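Aminopeptidase N (Francisella tularensis subsp. tularensis, PDB 5DLL) removes N-terminal amino acids from peptides as a zinc-dependent metallopeptidase of the M1 family, and probably helps degrade intracellular peptides left by protein breakdown. Local coordinates at residues Q690-F701 against A713-N721; Y21-T31 against Y142-M150. One frame throughout, in Å; residues are numbered along the deposited sequence.

Contact 1 (Q690-F701 against A713-N721); sequences QKVGTDLAQQLF and AFTELLKSN
The side-chain amide of Gln-690 reads the backbone of the turn at Lys-719 to Asn-721. Gln-690 OE1 takes the N-H of Asn-721 on an in-plane lone pair, Asn-721 N lying 3.0 Å away. Gln-690 NE2 gives to Lys-719 O at 3.1 Å, approaching from above that carbonyl's plane. NE2 also bonds Met-685 O, so three bonds fix the amide's rotation. The Asn-721 amide lies almost parallel to it, planes 19° apart, with ND2 3.6 Å from Gln-690 CD.

The apolar part lies between helices 691-703 and 707-717, whose segments 691-701 and 713-717 run roughly antiparallel at 146°. Leu-717 is a knob in the hole formed by Thr-694, Ala-697, Gln-698 and Phe-701: CD1 reaches Ala-697 CB at 3.7 Å, and CD2 makes a CH-pi contact over one face of the Phe-701 ring, 4.2 Å from its centroid. Ala-713 CB sits in plane at that ring's edge, 3.9 Å from Phe-701 CD1. With CG anti to N (chi1 -169°), Phe-701 lies alongside Phe-714, pointing the same way.

The chemistry therefore divides the work: apolar packing around the Leu-717 knob joins these two helices of the C-terminal domain, and one glutamine amide ties their far end through backbone groups.

Contact 2 (Y21-T31 against Y142-M150); sequences YKPSNYLIDET and YYLDRPDVM
Arg-146 and Asp-148, two residues apart, form a salt bridge with each other and present it as a unit to Tyr-21 and Lys-22. Arg-146 NE meets Asp-148 OD1 on its syn lone pair at 2.7 Å, and a weak second bond runs from NH2 to OD2. Arg-146 NH2 also gives to Lys-22 O at 2.8 Å, nearly in the guanidinium plane. Tyr-21 OH donates to Asp-148 OD2 (2.7 Å) on the anti side, somewhat out of the carboxylate plane. Ser-24 CB covers one guanidinium face, and its OG turns back to Tyr-26 O. Both CG atoms of the charged pair stand between backbone N and carbonyl carbon (chi1 54° for Arg-146, 60° for Asp-148), which brings the two groups together.

Arg-146 to Val-149 is a type I beta turn leading into strand 150-160, the parallel neighbour of strand 26-36 in the mixed sheet of the M1 N-terminal domain. Away from the salt bridge the contact is mostly apolar. Val-149 CG1 lies 3.9 Å from Ile-28 CG1, Leu-27 CD2 touches Val-149 CG2, and Leu-144 CD1 packs against Ile-28 CG1 and Ser-24 OG. Ile-28 CD1 lies over one face of the Tyr-143 ring, 3.8 Å from its centroid; Thr-31 OG1 comes to the edge of that ring and hydrogen-bonds Tyr-143 OH at 3.0 Å.

Contacts 1 and 2 sit on opposite sides of the chain's centre, their centres 62 Å apart and their nearest atoms about 44 Å apart, so neither touches the other. Contact 2 comes first along the chain: it bridges 110 intervening residues, many of them in strands and none in helices, within the beta-rich M1 N-terminal domain. Contact 1 is local, joining successive helices across 11 residues in the helical ARM-repeat region towards the C-terminus. They share no sheet or helix. Between them in sequence come the peptidase domain, whose His-309, His-313 and Glu-332 bind zinc, and the Ig-like domain; both contacts lie away from the zinc site and belong to the architecture of the N-terminal and C-terminal domains.

Contact 1 (Q690-F701 against A713-N721)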
loop_
_atom_site.group_PDB
_atom_site.type_symbol
_atom_site.label_atom_id
_atom_site.label_comp_id
_atom_site.label_asym_id
_atom_site.label_seq_id
_atom_site.Cartn_x
_atom_site.Cartn_y
_atom_site.Cartn_z
ATOM N N GLN A 690 11.897 -30.846 20.253
ATOM C CA GLN A 690 12.534 -29.618 19.775
ATOM C C GLN A 690 14.060 -29.685 19.823
ATOM O O GLN A 690 14.734 -28.748 19.391
ATOM C CB GLN A 690 12.047 -28.422 20.595
ATOM C CG GLN A 690 10.555 -28.172 20.480
ATOM C CD GLN A 690 10.115 -26.939 21.241
ATOM O OE1 GLN A 690 10.610 -26.659 22.334
ATOM N NE2 GLN A 690 9.179 -26.194 20.667
ATOM N N LYS A 691 14.596 -30.779 20.364
ATOM C CA LYS A 691 16.037 -31.028 20.394
ATOM C C LYS A 691 16.723 -30.573 19.100
ATOM O O LYS A 691 17.587 -29.697 19.130
ATOM C CB LYS A 691 16.289 -32.522 20.667
ATOM C CG LYS A 691 17.659 -33.075 20.289
ATOM C CD LYS A 691 18.802 -32.441 21.066
ATOM C CE LYS A 691 20.121 -33.099 20.686
ATOM N NZ LYS A 691 21.269 -32.591 21.482
ATOM N N VAL A 692 16.321 -31.153 17.970
ATOM C CA VAL A 692 16.994 -30.892 16.688
ATOM C C VAL A 692 16.818 -29.453 16.177
ATOM O O VAL A 692 17.789 -28.826 15.750
ATOM C CB VAL A 692 16.582 -31.915 15.596
ATOM C CG1 VAL A 692 15.134 -31.734 15.158
ATOM C CG2 VAL A 692 17.515 -31.821 14.396
ATOM N N GLY A 693 15.593 -28.932 16.235
ATOM C CA GLY A 693 15.303 -27.582 15.761
ATOM C C GLY A 693 15.983 -26.512 16.597
ATOM O O GLY A 693 16.546 -25.557 16.053
ATOM N N THR A 694 15.936 -26.677 17.918
ATOM C CA THR A 694 16.545 -25.727 18.855
ATOM C C THR A 694 18.039 -25.554 18.623
ATOM O O THR A 694 18.558 -24.441 18.708
ATOM C CB THR A 694 16.315 -26.156 20.319
ATOM O OG1 THR A 694 14.920 -26.377 20.531
ATOM C CG2 THR A 694 16.801 -25.085 21.286
ATOM N N ASP A 695 18.726 -26.653 18.333
ATOM C CA ASP A 695 20.169 -26.607 18.117
ATOM C C ASP A 695 20.493 -25.831 16.848
ATOM O O ASP A 695 21.437 -25.042 16.826
ATOM C CB ASP A 695 20.752 -28.021 18.052
ATOM C CG ASP A 695 20.542 -28.800 19.343
ATOM O OD1 ASP A 695 20.210 -28.174 20.376
ATOM O OD2 ASP A 695 20.699 -30.041 19.322
ATOM N N LEU A 696 19.691 -26.048 15.806
ATOM C CA LEU A 696 19.859 -25.347 14.528
ATOM C C LEU A 696 19.508 -23.864 14.635
ATOM O O LEU A 696 20.171 -23.022 14.025
ATOM C CB LEU A 696 19.004 -25.998 13.428
ATOM C CG LEU A 696 19.442 -27.381 12.927
ATOM C CD1 LEU A 696 18.418 -27.942 11.949
ATOM C CD2 LEU A 696 20.822 -27.326 12.288
ATOM N N ALA A 697 18.461 -23.556 15.401
ATOM C CA ALA A 697 18.046 -22.171 15.629
ATOM C C ALA A 697 19.079 -21.413 16.456
ATOM O O ALA A 697 19.379 -20.250 16.177
ATOM C CB ALA A 697 16.695 -22.137 16.319
ATOM N N GLN A 698 19.619 -22.087 17.469
ATOM C CA GLN A 698 20.615 -21.500 18.361
ATOM C C GLN A 698 21.911 -21.150 17.623
ATOM O O GLN A 698 22.523 -20.117 17.904
ATOM C CB GLN A 698 20.902 -22.453 19.531
ATOM C CG GLN A 698 21.857 -21.905 20.585
ATOM C CD GLN A 698 21.329 -20.654 21.261
ATOM O OE1 GLN A 698 20.243 -20.660 21.839
ATOM N NE2 GLN A 698 22.101 -19.574 21.192
ATOM N N GLN A 699 22.326 -22.004 16.688
ATOM C CA GLN A 699 23.530 -21.742 15.899
ATOM C C GLN A 699 23.293 -20.607 14.910
ATOM O O GLN A 699 24.111 -19.691 14.806
ATOM C CB GLN A 699 24.001 -23.001 15.162
ATOM C CG GLN A 699 24.570 -24.083 16.072
ATOM C CD GLN A 699 25.774 -23.615 16.877
ATOM O OE1 GLN A 699 26.791 -23.201 16.315
ATOM N NE2 GLN A 699 25.662 -23.683 18.201
ATOM N N LEU A 700 22.170 -20.666 14.196
ATOM C CA LEU A 700 21.796 -19.621 13.239
ATOM C C LEU A 700 21.766 -18.263 13.921
ATOM O O LEU A 700 22.237 -17.267 13.367
ATOM C CB LEU A 700 20.423 -19.923 12.626
ATOM C CG LEU A 700 19.900 -18.988 11.528
ATOM C CD1 LEU A 700 20.945 -18.769 10.446
ATOM C CD2 LEU A 700 18.620 -19.551 10.926
ATOM N N PHE A 701 21.211 -18.245 15.129
ATOM C CA PHE A 701 21.194 -17.063 15.975
ATOM C C PHE A 701 22.602 -16.505 16.182
ATOM O O PHE A 701 22.829 -15.312 16.003
ATOM C CB PHE A 701 20.560 -17.405 17.329
ATOM C CG PHE A 701 20.263 -16.208 18.183
ATOM C CD1 PHE A 701 19.288 -15.299 17.802
ATOM C CD2 PHE A 701 20.945 -15.999 19.376
ATOM C CE1 PHE A 701 19.004 -14.196 18.587
ATOM C CE2 PHE A 701 20.664 -14.898 20.168
ATOM C CZ PHE A 701 19.694 -13.995 19.773
ATOM N N ALA A 713 16.044 -16.708 13.456
ATOM C CA ALA A 713 16.621 -17.464 14.565
ATOM C C ALA A 713 15.958 -17.103 15.894
ATOM O O ALA A 713 15.575 -17.986 16.661
ATOM C CB ALA A 713 18.116 -17.222 14.642
ATOM N N PHE A 714 15.821 -15.804 16.153
ATOM C CA PHE A 714 15.176 -15.310 17.373
ATOM C C PHE A 714 13.726 -15.781 17.467
ATOM O O PHE A 714 13.325 -16.350 18.481
ATOM C CB PHE A 714 15.252 -13.775 17.431
ATOM C CG PHE A 714 14.717 -13.164 18.710
ATOM C CD1 PHE A 714 14.962 -13.744 19.953
ATOM C CD2 PHE A 714 14.001 -11.972 18.669
ATOM C CE1 PHE A 714 14.477 -13.166 21.122
ATOM C CE2 PHE A 714 13.513 -11.393 19.834
ATOM C CZ PHE A 714 13.753 -11.990 21.062
ATOM N N THR A 715 12.953 -15.557 16.407
ATOM C CA THR A 715 11.540 -15.950 16.370
ATOM C C THR A 715 11.332 -17.426 16.730
ATOM O O THR A 715 10.422 -17.761 17.486
ATOM C CB THR A 715 10.918 -15.698 14.976
ATOM O OG1 THR A 715 11.148 -14.340 14.575
ATOM C CG2 THR A 715 9.410 -15.987 14.977
ATOM N N GLU A 716 12.179 -18.298 16.190
ATOM C CA GLU A 716 12.036 -19.742 16.394
ATOM C C GLU A 716 12.574 -20.167 17.759
ATOM O O GLU A 716 12.073 -21.119 18.361
ATOM C CB GLU A 716 12.740 -20.518 15.281
ATOM C CG GLU A 716 12.323 -20.133 13.865
ATOM C CD GLU A 716 10.862 -20.409 13.548
ATOM O OE1 GLU A 716 10.180 -21.089 14.345
ATOM O OE2 GLU A 716 10.398 -19.940 12.481
ATOM N N LEU A 717 13.581 -19.450 18.251
ATOM C CA LEU A 717 14.102 -19.668 19.602
ATOM C C LEU A 717 13.044 -19.329 20.666
ATOM O O LEU A 717 13.094 -19.857 21.775
ATOM C CB LEU A 717 15.377 -18.831 19.820
ATOM C CG LEU A 717 16.650 -19.491 20.370
ATOM C CD1 LEU A 717 16.873 -20.893 19.822
ATOM C CD2 LEU A 717 17.855 -18.609 20.061
ATOM N N LEU A 718 12.098 -18.452 20.324
ATOM C CA LEU A 718 10.978 -18.103 21.216
ATOM C C LEU A 718 9.858 -19.153 21.253
ATOM O O LEU A 718 9.004 -19.111 22.146
ATOM C CB LEU A 718 10.367 -16.751 20.830
ATOM C CG LEU A 718 11.231 -15.496 20.966
ATOM C CD1 LEU A 718 10.486 -14.301 20.386
ATOM C CD2 LEU A 718 11.618 -15.247 22.416
ATOM N N LYS A 719 9.846 -20.069 20.283
ATOM C CA LYS A 719 8.907 -21.203 20.290
ATOM C C LYS A 719 9.382 -22.336 21.204
ATOM O O LYS A 719 8.639 -23.291 21.445
ATOM C CB LYS A 719 8.686 -21.745 18.873
ATOM C CG LYS A 719 7.977 -20.777 17.934
ATOM C CD LYS A 719 7.522 -21.475 16.661
ATOM C CE LYS A 719 6.685 -20.556 15.788
ATOM N NZ LYS A 719 5.994 -21.303 14.702
ATOM N N SER A 720 10.617 -22.229 21.698
ATOM C CA SER A 720 11.184 -23.193 22.638
ATOM C C SER A 720 10.316 -23.307 23.876
ATOM O O SER A 720 9.841 -22.297 24.394
ATOM C CB SER A 720 12.596 -22.757 23.047
ATOM O OG SER A 720 13.168 -23.651 23.987
ATOM N N ASN A 721 10.114 -24.536 24.345
ATOM C CA ASN A 721 9.328 -24.786 25.556
ATOM C C ASN A 721 10.152 -24.682 26.838
ATOM O O ASN A 721 9.598 -24.759 27.936
ATOM C CB ASN A 721 8.652 -26.155 25.481
ATOM C CG ASN A 721 7.693 -26.267 24.311
ATOM O OD1 ASN A 721 7.034 -25.297 23.932
ATOM N ND2 ASN A 721 7.611 -27.452 23.731
#

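Contact 2 (Y21-T31 against Y142-M150)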
loop_
_atom_site.group_PDB
_atom_site.type_symbol
_atom_site.label_atom_id
_atom_site.label_comp_id
_atom_site.label_asym_id
_atom_site.label_seq_id
_atom_site.Cartn_x
_atom_site.Cartn_y
_atom_site.Cartn_z
ATOM N N TYR A 21 -19.665 18.224 -11.304
ATOM C CA TYR A 21 -18.422 18.735 -11.876
ATOM C C TYR A 21 -18.691 19.713 -13.022
ATOM O O TYR A 21 -19.448 19.414 -13.947
ATOM C CB TYR A 21 -17.490 17.610 -12.363
ATOM C CG TYR A 21 -16.290 18.147 -13.134
ATOM C CD1 TYR A 21 -15.135 18.584 -12.468
ATOM C CD2 TYR A 21 -16.322 18.258 -14.526
ATOM C CE1 TYR A 21 -14.049 19.093 -13.171
ATOM C CE2 TYR A 21 -15.243 18.770 -15.232
ATOM C CZ TYR A 21 -14.113 19.187 -14.553
ATOM O OH TYR A 21 -13.052 19.689 -15.270
ATOM N N LYS A 22 -18.076 20.889 -12.918
ATOM C CA LYS A 22 -18.007 21.853 -14.005
ATOM C C LYS A 22 -16.541 22.211 -14.205
ATOM O O LYS A 22 -15.819 22.403 -13.223
ATOM C CB LYS A 22 -18.785 23.125 -13.662
ATOM C CG LYS A 22 -20.246 23.120 -14.080
ATOM C CD LYS A 22 -20.886 24.464 -13.762
ATOM C CE LYS A 22 -22.392 24.453 -13.978
ATOM N NZ LYS A 22 -22.765 24.460 -15.419
ATOM N N PRO A 23 -16.089 22.308 -15.469
ATOM C CA PRO A 23 -14.721 22.779 -15.658
ATOM C C PRO A 23 -14.563 24.203 -15.136
ATOM O O PRO A 23 -15.530 24.968 -15.128
ATOM C CB PRO A 23 -14.524 22.727 -17.177
ATOM C CG PRO A 23 -15.893 22.700 -17.757
ATOM C CD PRO A 23 -16.762 22.019 -16.747
ATOM N N SER A 24 -13.360 24.541 -14.683
ATOM C CA SER A 24 -13.060 25.897 -14.242
ATOM C C SER A 24 -13.323 26.880 -15.381
ATOM O O SER A 24 -12.952 26.615 -16.520
ATOM C CB SER A 24 -11.602 25.995 -13.800
ATOM O OG SER A 24 -11.322 27.276 -13.272
ATOM N N ASN A 25 -13.974 28.002 -15.076
ATOM C CA ASN A 25 -14.250 29.022 -16.095
ATOM C C ASN A 25 -13.007 29.811 -16.524
ATOM O O ASN A 25 -13.004 30.432 -17.585
ATOM C CB ASN A 25 -15.393 29.966 -15.662
ATOM C CG ASN A 25 -15.019 30.878 -14.503
ATOM O OD1 ASN A 25 -14.099 30.598 -13.737
ATOM N ND2 ASN A 25 -15.751 31.979 -14.367
ATOM N N TYR A 26 -11.959 29.777 -15.703
ATOM C CA TYR A 26 -10.665 30.366 -16.059
ATOM C C TYR A 26 -9.541 29.358 -15.830
ATOM O O TYR A 26 -9.646 28.493 -14.954
ATOM C CB TYR A 26 -10.431 31.668 -15.279
ATOM C CG TYR A 26 -11.226 32.819 -15.858
ATOM C CD1 TYR A 26 -10.696 33.607 -16.876
ATOM C CD2 TYR A 26 -12.520 33.093 -15.425
ATOM C CE1 TYR A 26 -11.423 34.646 -17.433
ATOM C CE2 TYR A 26 -13.255 34.131 -15.979
ATOM C CZ TYR A 26 -12.702 34.902 -16.985
ATOM O OH TYR A 26 -13.415 35.937 -17.545
ATOM N N LEU A 27 -8.484 29.465 -16.637
ATOM C CA LEU A 27 -7.358 28.527 -16.599
ATOM C C LEU A 27 -6.018 29.242 -16.472
ATOM O O LEU A 27 -5.892 30.412 -16.824
ATOM C CB LEU A 27 -7.348 27.654 -17.857
ATOM C CG LEU A 27 -8.398 26.541 -17.914
ATOM C CD1 LEU A 27 -8.522 26.006 -19.336
ATOM C CD2 LEU A 27 -8.068 25.419 -16.934
ATOM N N ILE A 28 -5.018 28.512 -15.981
ATOM C CA ILE A 28 -3.685 29.057 -15.741
ATOM C C ILE A 28 -2.679 28.341 -16.631
ATOM O O ILE A 28 -2.535 27.120 -16.567
ATOM C CB ILE A 28 -3.274 28.919 -14.257
ATOM C CG1 ILE A 28 -4.356 29.542 -13.362
ATOM C CG2 ILE A 28 -1.904 29.560 -14.017
ATOM C CD1 ILE A 28 -4.066 29.492 -11.876
ATOM N N ASP A 29 -2.000 29.120 -17.467
ATOM C CA ASP A 29 -0.983 28.610 -18.372
ATOM C C ASP A 29 0.368 28.529 -17.671
ATOM O O ASP A 29 1.067 27.516 -17.783
ATOM C CB ASP A 29 -0.877 29.508 -19.612
ATOM C CG ASP A 29 -2.070 29.362 -20.557
ATOM O OD1 ASP A 29 -2.875 28.415 -20.386
ATOM O OD2 ASP A 29 -2.192 30.193 -21.487
ATOM N N GLU A 30 0.732 29.600 -16.964
ATOM C CA GLU A 30 2.015 29.691 -16.270
ATOM C C GLU A 30 1.872 30.278 -14.874
ATOM O O GLU A 30 0.976 31.071 -14.607
ATOM C CB GLU A 30 3.007 30.545 -17.062
ATOM C CG GLU A 30 3.195 30.100 -18.501
ATOM C CD GLU A 30 4.601 30.332 -19.009
ATOM O OE1 GLU A 30 5.163 31.408 -18.734
ATOM O OE2 GLU A 30 5.144 29.428 -19.680
ATOM N N THR A 31 2.791 29.893 -13.996
ATOM C CA THR A 31 2.806 30.349 -12.615
ATOM C C THR A 31 4.246 30.686 -12.230
ATOM O O THR A 31 5.115 29.814 -12.242
ATOM C CB THR A 31 2.262 29.247 -11.688
ATOM O OG1 THR A 31 0.929 28.899 -12.093
ATOM C CG2 THR A 31 2.261 29.706 -10.234
ATOM N N TYR A 142 -2.714 32.616 -3.370
ATOM C CA TYR A 142 -4.052 32.498 -3.950
ATOM C C TYR A 142 -3.973 31.822 -5.312
ATOM O O TYR A 142 -3.260 32.291 -6.199
ATOM C CB TYR A 142 -4.718 33.872 -4.094
ATOM C CG TYR A 142 -5.243 34.461 -2.797
ATOM C CD1 TYR A 142 -6.485 34.089 -2.295
ATOM C CD2 TYR A 142 -4.506 35.403 -2.083
ATOM C CE1 TYR A 142 -6.974 34.629 -1.114
ATOM C CE2 TYR A 142 -4.988 35.948 -0.901
ATOM C CZ TYR A 142 -6.222 35.560 -0.422
ATOM O OH TYR A 142 -6.708 36.099 0.749
ATOM N N TYR A 143 -4.717 30.732 -5.469
ATOM C CA TYR A 143 -4.638 29.891 -6.662
ATOM C C TYR A 143 -5.993 29.243 -6.979
ATOM O O TYR A 143 -6.923 29.305 -6.171
ATOM C CB TYR A 143 -3.587 28.800 -6.431
ATOM C CG TYR A 143 -2.938 28.295 -7.697
ATOM C CD1 TYR A 143 -2.019 29.083 -8.387
ATOM C CD2 TYR A 143 -3.234 27.032 -8.207
ATOM C CE1 TYR A 143 -1.421 28.633 -9.549
ATOM C CE2 TYR A 143 -2.639 26.576 -9.371
ATOM C CZ TYR A 143 -1.732 27.381 -10.034
ATOM O OH TYR A 143 -1.132 26.948 -11.191
ATOM N N LEU A 144 -6.105 28.639 -8.161
ATOM C CA LEU A 144 -7.205 27.714 -8.453
ATOM C C LEU A 144 -6.771 26.316 -8.007
ATOM O O LEU A 144 -6.305 25.501 -8.809
ATOM C CB LEU A 144 -7.568 27.729 -9.938
ATOM C CG LEU A 144 -8.316 28.970 -10.430
ATOM C CD1 LEU A 144 -8.302 29.020 -11.951
ATOM C CD2 LEU A 144 -9.746 29.014 -9.901
ATOM N N ASP A 145 -6.927 26.056 -6.711
ATOM C CA ASP A 145 -6.368 24.873 -6.076
ATOM C C ASP A 145 -7.224 23.633 -6.364
ATOM O O ASP A 145 -7.886 23.073 -5.480
ATOM C CB ASP A 145 -6.211 25.131 -4.574
ATOM C CG ASP A 145 -5.456 24.033 -3.860
ATOM O OD1 ASP A 145 -5.094 23.018 -4.495
ATOM O OD2 ASP A 145 -5.231 24.188 -2.646
ATOM N N ARG A 146 -7.182 23.212 -7.625
ATOM C CA ARG A 146 -7.918 22.049 -8.107
ATOM C C ARG A 146 -7.067 21.381 -9.181
ATOM O O ARG A 146 -6.350 22.065 -9.922
ATOM C CB ARG A 146 -9.286 22.454 -8.670
ATOM C CG ARG A 146 -9.226 23.532 -9.741
ATOM C CD ARG A 146 -10.602 24.085 -10.060
ATOM N NE ARG A 146 -11.434 23.145 -10.810
ATOM C CZ ARG A 146 -12.703 23.369 -11.156
ATOM N NH1 ARG A 146 -13.312 24.500 -10.812
ATOM N NH2 ARG A 146 -13.377 22.451 -11.840
ATOM N N PRO A 147 -7.143 20.043 -9.275
ATOM C CA PRO A 147 -6.197 19.311 -10.109
ATOM C C PRO A 147 -6.400 19.446 -11.626
ATOM O O PRO A 147 -5.488 19.120 -12.381
ATOM C CB PRO A 147 -6.385 17.863 -9.649
ATOM C CG PRO A 147 -7.799 17.789 -9.189
ATOM C CD PRO A 147 -8.120 19.145 -8.625
ATOM N N ASP A 148 -7.568 19.913 -12.072
ATOM C CA ASP A 148 -7.814 20.095 -13.514
ATOM C C ASP A 148 -7.287 21.429 -14.047
ATOM O O ASP A 148 -7.456 21.736 -15.228
ATOM C CB ASP A 148 -9.298 19.896 -13.884
ATOM C CG ASP A 148 -10.228 20.870 -13.186
ATOM O OD1 ASP A 148 -9.876 21.367 -12.099
ATOM O OD2 ASP A 148 -11.326 21.130 -13.721
ATOM N N VAL A 149 -6.653 22.215 -13.180
ATOM C CA VAL A 149 -5.931 23.405 -13.605
ATOM C C VAL A 149 -4.440 23.138 -13.425
ATOM O O VAL A 149 -3.951 23.035 -12.291
ATOM C CB VAL A 149 -6.362 24.644 -12.806
ATOM C CG1 VAL A 149 -5.570 25.869 -13.244
ATOM C CG2 VAL A 149 -7.855 24.875 -12.980
ATOM N N MET A 150 -3.743 23.013 -14.557
ATOM C CA MET A 150 -2.328 22.663 -14.595
ATOM C C MET A 150 -1.532 23.746 -15.306
ATOM O O MET A 150 -1.926 24.203 -16.379
ATOM C CB MET A 150 -2.130 21.349 -15.343
ATOM C CG MET A 150 -2.877 20.156 -14.762
ATOM S SD MET A 150 -2.815 18.738 -15.874
ATOM C CE MET A 150 -3.686 19.503 -17.242
#